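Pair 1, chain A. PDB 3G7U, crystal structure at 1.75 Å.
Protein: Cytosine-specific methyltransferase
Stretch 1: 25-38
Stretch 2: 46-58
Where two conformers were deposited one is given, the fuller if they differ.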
# COMPACT_ATOMS: atom_id res chain seq x y z
N ASP A 25 10.63 -10.64 6.92
CA ASP A 25 11.52 -9.56 7.33
C ASP A 25 11.77 -8.76 6.06
O ASP A 25 12.30 -9.32 5.11
CB ASP A 25 12.83 -10.18 7.85
CG ASP A 25 13.71 -9.18 8.58
OD1 ASP A 25 13.61 -7.96 8.31
OD2 ASP A 25 14.53 -9.62 9.42
N VAL A 26 11.41 -7.48 6.04
CA VAL A 26 11.61 -6.65 4.82
C VAL A 26 13.02 -6.11 4.98
O VAL A 26 13.27 -5.22 5.80
CB VAL A 26 10.60 -5.48 4.73
CG1 VAL A 26 10.95 -4.53 3.53
CG2 VAL A 26 9.16 -6.05 4.59
N LYS A 27 13.95 -6.71 4.25
CA LYS A 27 15.38 -6.43 4.48
C LYS A 27 15.86 -5.21 3.71
O LYS A 27 16.80 -4.53 4.12
CB LYS A 27 16.26 -7.62 4.10
CG LYS A 27 16.13 -8.83 4.99
CD LYS A 27 16.57 -8.48 6.40
CE LYS A 27 17.08 -9.70 7.12
NZ LYS A 27 17.28 -9.44 8.56
N MET A 28 15.18 -4.88 2.61
CA MET A 28 15.63 -3.82 1.72
C MET A 28 14.40 -3.28 1.00
O MET A 28 13.59 -4.07 0.55
CB MET A 28 16.62 -4.33 0.65
CG MET A 28 17.18 -3.27 -0.39
SD MET A 28 18.32 -4.03 -1.61
CE MET A 28 19.68 -4.06 -0.46
N ALA A 29 14.31 -1.95 0.88
CA ALA A 29 13.34 -1.34 -0.03
C ALA A 29 14.07 -0.56 -1.11
O ALA A 29 15.06 0.16 -0.81
CB ALA A 29 12.41 -0.41 0.77
N VAL A 30 13.65 -0.68 -2.38
CA VAL A 30 14.24 0.07 -3.47
C VAL A 30 13.16 1.00 -4.04
O VAL A 30 12.10 0.54 -4.47
CB VAL A 30 14.79 -0.83 -4.61
CG1 VAL A 30 15.40 0.03 -5.76
CG2 VAL A 30 15.86 -1.81 -4.06
N GLU A 31 13.45 2.28 -4.00
CA GLU A 31 12.46 3.29 -4.48
C GLU A 31 13.20 4.52 -4.98
O GLU A 31 14.02 5.05 -4.27
CB GLU A 31 11.55 3.65 -3.29
CG GLU A 31 10.56 4.82 -3.51
CD GLU A 31 9.71 4.67 -4.75
OE1 GLU A 31 9.10 3.60 -4.94
OE2 GLU A 31 9.66 5.62 -5.56
N ILE A 32 12.91 4.96 -6.20
CA ILE A 32 13.54 6.15 -6.79
C ILE A 32 13.08 7.50 -6.19
O ILE A 32 13.84 8.44 -6.14
CB ILE A 32 13.42 6.14 -8.37
CG1 ILE A 32 14.41 7.09 -9.05
CG2 ILE A 32 12.00 6.50 -8.86
CD1 ILE A 32 15.91 6.88 -8.69
N ASP A 33 11.83 7.60 -5.69
CA ASP A 33 11.35 8.89 -5.28
C ASP A 33 11.86 9.20 -3.89
O ASP A 33 11.61 8.45 -2.97
CB ASP A 33 9.81 8.91 -5.30
CG ASP A 33 9.24 10.25 -4.90
OD1 ASP A 33 9.04 11.07 -5.81
OD2 ASP A 33 8.98 10.47 -3.71
N GLN A 34 12.51 10.35 -3.72
CA GLN A 34 13.11 10.71 -2.47
C GLN A 34 12.10 10.84 -1.34
O GLN A 34 12.33 10.35 -0.26
CB GLN A 34 13.88 12.03 -2.62
CG GLN A 34 14.54 12.49 -1.33
CD GLN A 34 14.97 13.94 -1.43
OE1 GLN A 34 15.91 14.26 -2.16
NE2 GLN A 34 14.27 14.82 -0.72
N HIS A 35 10.95 11.45 -1.59
CA HIS A 35 9.96 11.57 -0.54
C HIS A 35 9.37 10.21 -0.10
O HIS A 35 9.17 9.97 1.10
CB HIS A 35 8.82 12.49 -0.98
CG HIS A 35 9.27 13.89 -1.23
ND1 HIS A 35 9.69 14.72 -0.21
CD2 HIS A 35 9.42 14.58 -2.38
CE1 HIS A 35 10.05 15.88 -0.72
NE2 HIS A 35 9.89 15.83 -2.03
N ALA A 36 9.05 9.38 -1.08
CA ALA A 36 8.52 8.05 -0.83
C ALA A 36 9.51 7.23 -0.06
O ALA A 36 9.17 6.65 0.97
CB ALA A 36 8.15 7.37 -2.13
N ILE A 37 10.78 7.20 -0.50
CA ILE A 37 11.72 6.37 0.23
C ILE A 37 12.10 6.92 1.61
O ILE A 37 12.36 6.14 2.54
CB ILE A 37 13.02 6.03 -0.57
CG1 ILE A 37 13.64 4.73 -0.04
CG2 ILE A 37 14.01 7.22 -0.58
CD1 ILE A 37 14.83 4.29 -0.82
N ASN A 38 12.12 8.24 1.77
CA ASN A 38 12.33 8.78 3.10
C ASN A 38 11.19 8.37 4.00
O ASN A 38 11.40 8.03 5.16
CB ASN A 38 12.43 10.32 3.03
CG ASN A 38 13.78 10.77 2.51
OD1 ASN A 38 14.71 9.97 2.40
ND2 ASN A 38 13.88 12.05 2.17
N ARG A 46 14.69 -0.23 10.20
CA ARG A 46 15.69 -1.30 10.16
C ARG A 46 15.85 -1.96 8.80
O ARG A 46 16.72 -2.81 8.62
CB ARG A 46 15.41 -2.37 11.23
CG ARG A 46 14.79 -1.83 12.51
CD ARG A 46 15.77 -1.25 13.53
NE ARG A 46 15.41 -1.64 14.90
CZ ARG A 46 14.42 -1.12 15.63
NH1 ARG A 46 13.62 -0.15 15.16
NH2 ARG A 46 14.20 -1.58 16.86
N SER A 47 15.03 -1.56 7.82
CA SER A 47 15.24 -2.04 6.46
C SER A 47 16.33 -1.23 5.82
O SER A 47 16.51 -0.08 6.18
CB SER A 47 13.95 -1.86 5.64
OG SER A 47 12.91 -2.60 6.27
N LEU A 48 17.06 -1.80 4.87
CA LEU A 48 18.01 -1.04 4.09
C LEU A 48 17.22 -0.24 3.06
O LEU A 48 16.21 -0.72 2.59
CB LEU A 48 18.97 -1.94 3.33
CG LEU A 48 19.87 -2.78 4.24
CD1 LEU A 48 20.83 -3.54 3.33
CD2 LEU A 48 20.63 -1.82 5.12
N HIS A 49 17.69 0.95 2.72
CA HIS A 49 16.99 1.80 1.72
C HIS A 49 17.90 2.17 0.62
O HIS A 49 18.97 2.76 0.85
CB HIS A 49 16.40 3.03 2.41
CG HIS A 49 15.26 2.68 3.29
ND1 HIS A 49 15.41 2.35 4.62
CD2 HIS A 49 13.95 2.47 3.00
CE1 HIS A 49 14.25 1.96 5.11
NE2 HIS A 49 13.35 2.02 4.14
N VAL A 50 17.50 1.82 -0.60
CA VAL A 50 18.32 2.05 -1.76
C VAL A 50 17.48 2.93 -2.68
O VAL A 50 16.45 2.47 -3.19
CB VAL A 50 18.67 0.72 -2.42
CG1 VAL A 50 19.34 0.92 -3.77
CG2 VAL A 50 19.61 -0.07 -1.49
N GLN A 51 17.90 4.19 -2.83
CA GLN A 51 17.20 5.10 -3.74
C GLN A 51 17.80 4.99 -5.11
O GLN A 51 18.79 5.64 -5.40
CB GLN A 51 17.29 6.54 -3.23
CG GLN A 51 16.46 7.51 -4.09
CD GLN A 51 16.73 8.94 -3.78
OE1 GLN A 51 17.40 9.28 -2.80
NE2 GLN A 51 16.15 9.82 -4.59
N GLU A 52 17.21 4.15 -5.96
CA GLU A 52 17.85 3.75 -7.18
C GLU A 52 16.82 3.35 -8.22
O GLU A 52 15.75 2.85 -7.90
CB GLU A 52 18.85 2.62 -6.91
CG GLU A 52 19.89 2.43 -8.06
CD GLU A 52 20.46 3.76 -8.44
OE1 GLU A 52 21.37 4.15 -7.73
OE2 GLU A 52 19.91 4.46 -9.35
N ASP A 53 17.18 3.61 -9.47
CA ASP A 53 16.60 3.08 -10.64
C ASP A 53 16.97 1.59 -10.72
O ASP A 53 18.17 1.23 -10.76
CB ASP A 53 17.25 3.86 -11.78
CG ASP A 53 16.56 3.67 -13.12
OD1 ASP A 53 16.12 2.56 -13.44
OD2 ASP A 53 16.51 4.66 -13.89
N VAL A 54 15.95 0.73 -10.77
CA VAL A 54 16.13 -0.72 -10.79
C VAL A 54 16.92 -1.15 -12.05
O VAL A 54 17.55 -2.21 -12.09
CB VAL A 54 14.75 -1.43 -10.59
CG1 VAL A 54 14.68 -2.77 -11.24
CG2 VAL A 54 14.41 -1.56 -9.12
N SER A 55 16.89 -0.32 -13.09
CA SER A 55 17.65 -0.63 -14.31
C SER A 55 19.18 -0.68 -14.12
O SER A 55 19.91 -1.28 -14.94
CB SER A 55 17.31 0.33 -15.45
OG SER A 55 17.97 1.57 -15.31
N LEU A 56 19.64 -0.08 -13.03
CA LEU A 56 21.06 0.01 -12.67
C LEU A 56 21.45 -1.10 -11.68
O LEU A 56 22.57 -1.10 -11.14
CB LEU A 56 21.35 1.39 -12.07
CG LEU A 56 21.15 2.60 -13.02
CD1 LEU A 56 21.60 3.86 -12.33
CD2 LEU A 56 21.98 2.39 -14.30
N LEU A 57 20.51 -2.02 -11.43
CA LEU A 57 20.70 -3.13 -10.47
C LEU A 57 20.80 -4.47 -11.19
O LEU A 57 20.22 -4.68 -12.25
CB LEU A 57 19.59 -3.19 -9.39
CG LEU A 57 19.39 -1.92 -8.54
CD1 LEU A 57 18.27 -2.15 -7.52
CD2 LEU A 57 20.70 -1.41 -7.84
N ASN A 58 21.54 -5.39 -10.56
CA ASN A 58 21.54 -6.78 -10.93
C ASN A 58 21.79 -7.59 -9.66
O ASN A 58 22.00 -7.02 -8.58
CB ASN A 58 22.58 -7.08 -12.02
CG ASN A 58 23.99 -6.79 -11.58
OD1 ASN A 58 24.35 -7.04 -10.43
ND2 ASN A 58 24.78 -6.21 -12.48
O HOH W 1 17.66 -5.04 6.80
O HOH W 2 16.64 12.84 -4.90

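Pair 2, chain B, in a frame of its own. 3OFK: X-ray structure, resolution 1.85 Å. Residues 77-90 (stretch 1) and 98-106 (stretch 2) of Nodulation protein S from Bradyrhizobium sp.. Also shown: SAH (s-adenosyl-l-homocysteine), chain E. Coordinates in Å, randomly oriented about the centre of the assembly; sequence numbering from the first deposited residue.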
# COMPACT_ATOMS: atom_id res chain seq x y z
N THR B 77 8.71 1.01 9.73
CA THR B 77 9.15 2.07 8.83
C THR B 77 8.02 2.38 7.85
O THR B 77 7.33 1.48 7.34
CB THR B 77 10.45 1.60 8.12
OG1 THR B 77 11.40 1.31 9.15
CG2 THR B 77 11.02 2.64 7.09
N VAL B 78 7.85 3.66 7.55
CA VAL B 78 6.76 4.10 6.66
C VAL B 78 7.36 5.07 5.58
O VAL B 78 8.10 6.01 5.90
CB VAL B 78 5.72 4.86 7.45
CG1 VAL B 78 4.57 5.38 6.52
CG2 VAL B 78 5.16 4.02 8.57
N ILE B 79 7.10 4.80 4.31
CA ILE B 79 7.59 5.68 3.26
C ILE B 79 6.38 6.20 2.53
O ILE B 79 5.32 5.60 2.52
CB ILE B 79 8.65 5.05 2.33
CG1 ILE B 79 8.09 3.96 1.42
CG2 ILE B 79 9.83 4.46 3.18
CD1 ILE B 79 8.83 3.82 0.10
N ASP B 80 6.55 7.39 2.00
CA ASP B 80 5.57 8.02 1.18
C ASP B 80 6.24 9.11 0.35
O ASP B 80 7.10 9.85 0.81
CB ASP B 80 4.47 8.64 2.04
CG ASP B 80 3.20 8.84 1.25
OD1 ASP B 80 3.17 9.70 0.30
OD2 ASP B 80 2.26 8.05 1.50
N VAL B 81 5.84 9.18 -0.90
CA VAL B 81 6.40 10.14 -1.82
C VAL B 81 5.99 11.57 -1.47
O VAL B 81 6.65 12.52 -1.87
CB VAL B 81 5.96 9.81 -3.25
CG1 VAL B 81 4.51 10.25 -3.47
CG2 VAL B 81 6.88 10.45 -4.23
N MET B 82 4.91 11.71 -0.70
CA MET B 82 4.39 13.02 -0.31
C MET B 82 4.73 13.44 1.11
O MET B 82 4.18 12.87 2.06
CB MET B 82 2.87 13.03 -0.47
CG MET B 82 2.38 12.70 -1.90
SD MET B 82 3.07 13.78 -3.17
CE MET B 82 2.20 15.29 -2.83
N PRO B 83 5.58 14.47 1.28
CA PRO B 83 5.75 14.97 2.66
C PRO B 83 4.46 15.23 3.45
O PRO B 83 4.44 14.94 4.65
CB PRO B 83 6.54 16.26 2.47
CG PRO B 83 7.31 16.03 1.19
CD PRO B 83 6.40 15.23 0.31
N ARG B 84 3.40 15.78 2.83
CA ARG B 84 2.12 15.99 3.52
C ARG B 84 1.54 14.67 4.10
O ARG B 84 0.92 14.71 5.17
CB ARG B 84 1.09 16.72 2.63
CG ARG B 84 -0.29 17.00 3.28
CD ARG B 84 -0.33 18.24 4.14
NE ARG B 84 -0.51 18.00 5.59
CZ ARG B 84 0.39 18.24 6.55
NH1 ARG B 84 1.62 18.72 6.29
NH2 ARG B 84 0.07 17.99 7.82
N ALA B 85 1.81 13.52 3.46
CA ALA B 85 1.34 12.22 3.98
C ALA B 85 2.09 11.85 5.28
O ALA B 85 1.48 11.48 6.28
CB ALA B 85 1.48 11.12 2.94
N ILE B 86 3.42 12.00 5.25
CA ILE B 86 4.24 11.78 6.46
C ILE B 86 3.73 12.70 7.59
O ILE B 86 3.53 12.25 8.71
CB ILE B 86 5.74 12.06 6.19
CG1 ILE B 86 6.28 11.26 4.98
CG2 ILE B 86 6.58 11.86 7.46
CD1 ILE B 86 6.01 9.81 5.00
N GLY B 87 3.48 13.97 7.31
CA GLY B 87 3.10 14.91 8.34
C GLY B 87 1.79 14.55 9.04
O GLY B 87 1.71 14.55 10.28
N ARG B 88 0.77 14.27 8.23
CA ARG B 88 -0.56 13.86 8.75
C ARG B 88 -0.52 12.52 9.52
O ARG B 88 -1.10 12.41 10.63
CB ARG B 88 -1.56 13.83 7.60
CG ARG B 88 -1.93 15.22 7.09
CD ARG B 88 -3.13 15.17 6.17
NE ARG B 88 -4.36 14.88 6.93
CZ ARG B 88 -5.59 15.05 6.47
NH1 ARG B 88 -5.81 15.56 5.25
NH2 ARG B 88 -6.62 14.76 7.27
N ALA B 89 0.20 11.53 8.97
CA ALA B 89 0.23 10.20 9.52
C ALA B 89 0.99 10.18 10.83
O ALA B 89 0.53 9.56 11.80
CB ALA B 89 0.81 9.17 8.52
N CYS B 90 2.13 10.88 10.92
CA CYS B 90 2.91 10.81 12.15
C CYS B 90 2.24 11.56 13.28
O CYS B 90 2.53 11.29 14.46
CB CYS B 90 4.37 11.24 11.97
SG CYS B 90 4.69 13.01 11.97
N HIS B 98 8.23 3.77 18.13
CA HIS B 98 8.96 2.79 17.33
C HIS B 98 8.76 2.95 15.80
O HIS B 98 9.08 2.02 15.06
CB HIS B 98 8.59 1.37 17.77
CG HIS B 98 7.15 0.99 17.50
ND1 HIS B 98 6.10 1.43 18.28
CD2 HIS B 98 6.60 0.18 16.56
CE1 HIS B 98 4.97 0.91 17.83
NE2 HIS B 98 5.24 0.16 16.77
N ILE B 99 8.24 4.11 15.36
CA ILE B 99 7.96 4.32 13.92
C ILE B 99 9.01 5.27 13.30
O ILE B 99 9.37 6.28 13.93
CB ILE B 99 6.54 4.90 13.67
CG1 ILE B 99 5.47 4.11 14.44
CG2 ILE B 99 6.23 4.97 12.15
CD1 ILE B 99 4.00 4.52 14.12
N SER B 100 9.53 4.91 12.10
CA SER B 100 10.47 5.71 11.29
C SER B 100 9.74 6.14 10.03
O SER B 100 8.94 5.35 9.53
CB SER B 100 11.62 4.82 10.82
OG SER B 100 12.61 4.82 11.79
N TRP B 101 10.07 7.31 9.49
CA TRP B 101 9.46 7.78 8.26
C TRP B 101 10.48 8.27 7.25
O TRP B 101 11.57 8.78 7.58
CB TRP B 101 8.44 8.90 8.53
CG TRP B 101 7.53 8.66 9.69
CD1 TRP B 101 7.84 8.77 11.02
CD2 TRP B 101 6.14 8.33 9.63
NE1 TRP B 101 6.73 8.50 11.78
CE2 TRP B 101 5.68 8.24 10.95
CE3 TRP B 101 5.24 8.08 8.57
CZ2 TRP B 101 4.34 7.91 11.26
CZ3 TRP B 101 3.93 7.78 8.88
CH2 TRP B 101 3.50 7.67 10.21
N ALA B 102 10.09 8.18 5.98
CA ALA B 102 10.89 8.77 4.90
C ALA B 102 9.98 9.28 3.78
O ALA B 102 9.10 8.58 3.35
CB ALA B 102 11.92 7.77 4.40
N ALA B 103 10.18 10.54 3.35
CA ALA B 103 9.44 11.10 2.25
C ALA B 103 10.25 10.74 1.02
O ALA B 103 11.21 11.43 0.66
CB ALA B 103 9.27 12.64 2.39
N THR B 104 9.95 9.58 0.44
CA THR B 104 10.65 9.11 -0.75
C THR B 104 9.70 8.29 -1.57
O THR B 104 8.79 7.65 -1.06
CB THR B 104 11.88 8.21 -0.41
OG1 THR B 104 12.62 8.78 0.67
CG2 THR B 104 12.82 8.08 -1.59
N ASP B 105 9.98 8.28 -2.85
CA ASP B 105 9.31 7.45 -3.80
C ASP B 105 9.85 6.03 -3.59
O ASP B 105 11.04 5.82 -3.29
CB ASP B 105 9.66 7.98 -5.20
CG ASP B 105 8.82 7.37 -6.28
OD1 ASP B 105 8.53 6.15 -6.23
OD2 ASP B 105 8.45 8.13 -7.18
N ILE B 106 8.98 5.03 -3.73
CA ILE B 106 9.44 3.63 -3.59
C ILE B 106 10.54 3.32 -4.64
O ILE B 106 11.45 2.51 -4.38
CB ILE B 106 8.26 2.64 -3.64
CG1 ILE B 106 8.75 1.18 -3.50
CG2 ILE B 106 7.40 2.82 -4.88
CD1 ILE B 106 9.57 0.92 -2.24
N SAH E . -1.64 2.14 1.82
CA SAH E . -2.69 2.99 2.37
CB SAH E . -2.72 4.32 1.63
CG SAH E . -3.13 4.35 0.17
SD SAH E . -3.34 6.02 -0.54
C SAH E . -4.08 2.34 2.36
O SAH E . -4.31 1.33 1.70
OXT SAH E . -5.00 2.82 3.02
C5' SAH E . -1.78 6.02 -1.48
C4' SAH E . -0.54 6.58 -0.82
O4' SAH E . 0.59 6.24 -1.62
C3' SAH E . -0.54 8.10 -0.65
O3' SAH E . -0.06 8.44 0.65
C2' SAH E . 0.43 8.56 -1.75
O2' SAH E . 1.07 9.77 -1.43
C1' SAH E . 1.39 7.40 -1.78
N9 SAH E . 2.23 7.22 -2.99
C8 SAH E . 1.86 7.38 -4.30
N7 SAH E . 2.92 7.07 -5.07
C5 SAH E . 3.95 6.71 -4.29
C6 SAH E . 5.23 6.25 -4.63
N6 SAH E . 5.59 6.24 -5.95
N1 SAH E . 6.09 5.93 -3.62
C2 SAH E . 5.67 6.01 -2.29
N3 SAH E . 4.38 6.44 -1.98
C4 SAH E . 3.53 6.76 -2.97
O HOH W 3 11.77 2.14 12.51

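What backbone arrangement do the two pairs share? In each, a strand runs into a turn and a helix, and a second strand lies parallel to the first, at 17° in pair 1 and 18° in pair 2. Fourteen central residues superpose with an RMSD of 0.7 Å. The register matches: Met A28 pairs with Leu A48 as Thr B77 pairs with Ser B100, Ala A29 with His A49 as Val B78 with Trp B101, and Val A30 with Val A50 as Ile B79 with Ala B102. The two pairs also share matching rungs of the hydrogen-bond ladder. Ala A29 N donates to Leu A48 O (2.8 Å) and Val A50 N to Ala A29 O (3.0 Å); in pair 2, Val B78 N donates to Ser B100 O (2.8 Å) and Ala B102 N to Val B78 O (2.9 Å). The next rung also corresponds, Glu A31 N to Val A50 O at 3.1 Å and Asp B80 N to Ala B102 O at 3.1 Å.

How is the space between helix and second strand filled? Ile A37 and Ile B86 match, but their ring partners differ. In pair 1 the ring of His A49 is flanked by Ala A29, whose CB lies 4.0 Å from His A49 CD2, and by Ile A37, whose CG1 lies 3.8 Å from the same CD2 of His A49. Trp B101 occupies the His A49 position and reaches much further along the helix. Trp B101 CZ3 is 3.4 Å from Ala B89 CB, and Trp B101 CZ2 is 3.4 Å from Cys B90 CB. Val B78, larger than the matching Ala A29, places CG2 over one face of the indole, 4.2 Å from the centroid of the six-membered ring of Trp B101, while Ile B86 O lies over the opposite face.

What happens on the other face of the sheet? Pair 1 is apolar at its first bridge, where Met A28 CE lies 4.0 Å from Leu A48 CD1; the same methyl, Met A28 CE, also comes within 4.1 Å of Val A50 CG2, in the next bridge along this face. Pair 2 has Thr B77 and Ser B100 at the positions of Met A28 and Leu A48, and a water links their hydroxyls, although its bond to Thr B77 is weak. Further along, the solutions converge. Val A30 CG1 packs 3.8 Å from Val A54 CG2, and Ile B79 CD1 packs 3.8 Å from Ile B106 CD1, the longer isoleucines meeting across much the same gap.

How do the side chains differ beyond the three shared bridges? Gln A51 extends its amide to Ile A32 O, with a hydrogen bond of 3.1 Å from Gln A51 NE2. The matching Ala B103 has only a methyl to offer, and its CB packs 4.1 Å from Pro B83 CG. At the acidic positions Glu A31 and Asp B80, the first accepts from Asp A33 N through OE2 (2.9 Å), and the second accepts from Met B82 N through OD1 (2.8 Å). Asp B80 also accepts from both ribose hydroxyls of SAH, O2' to OD1 at 2.7 Å and O3' to OD2 at 2.5 Å.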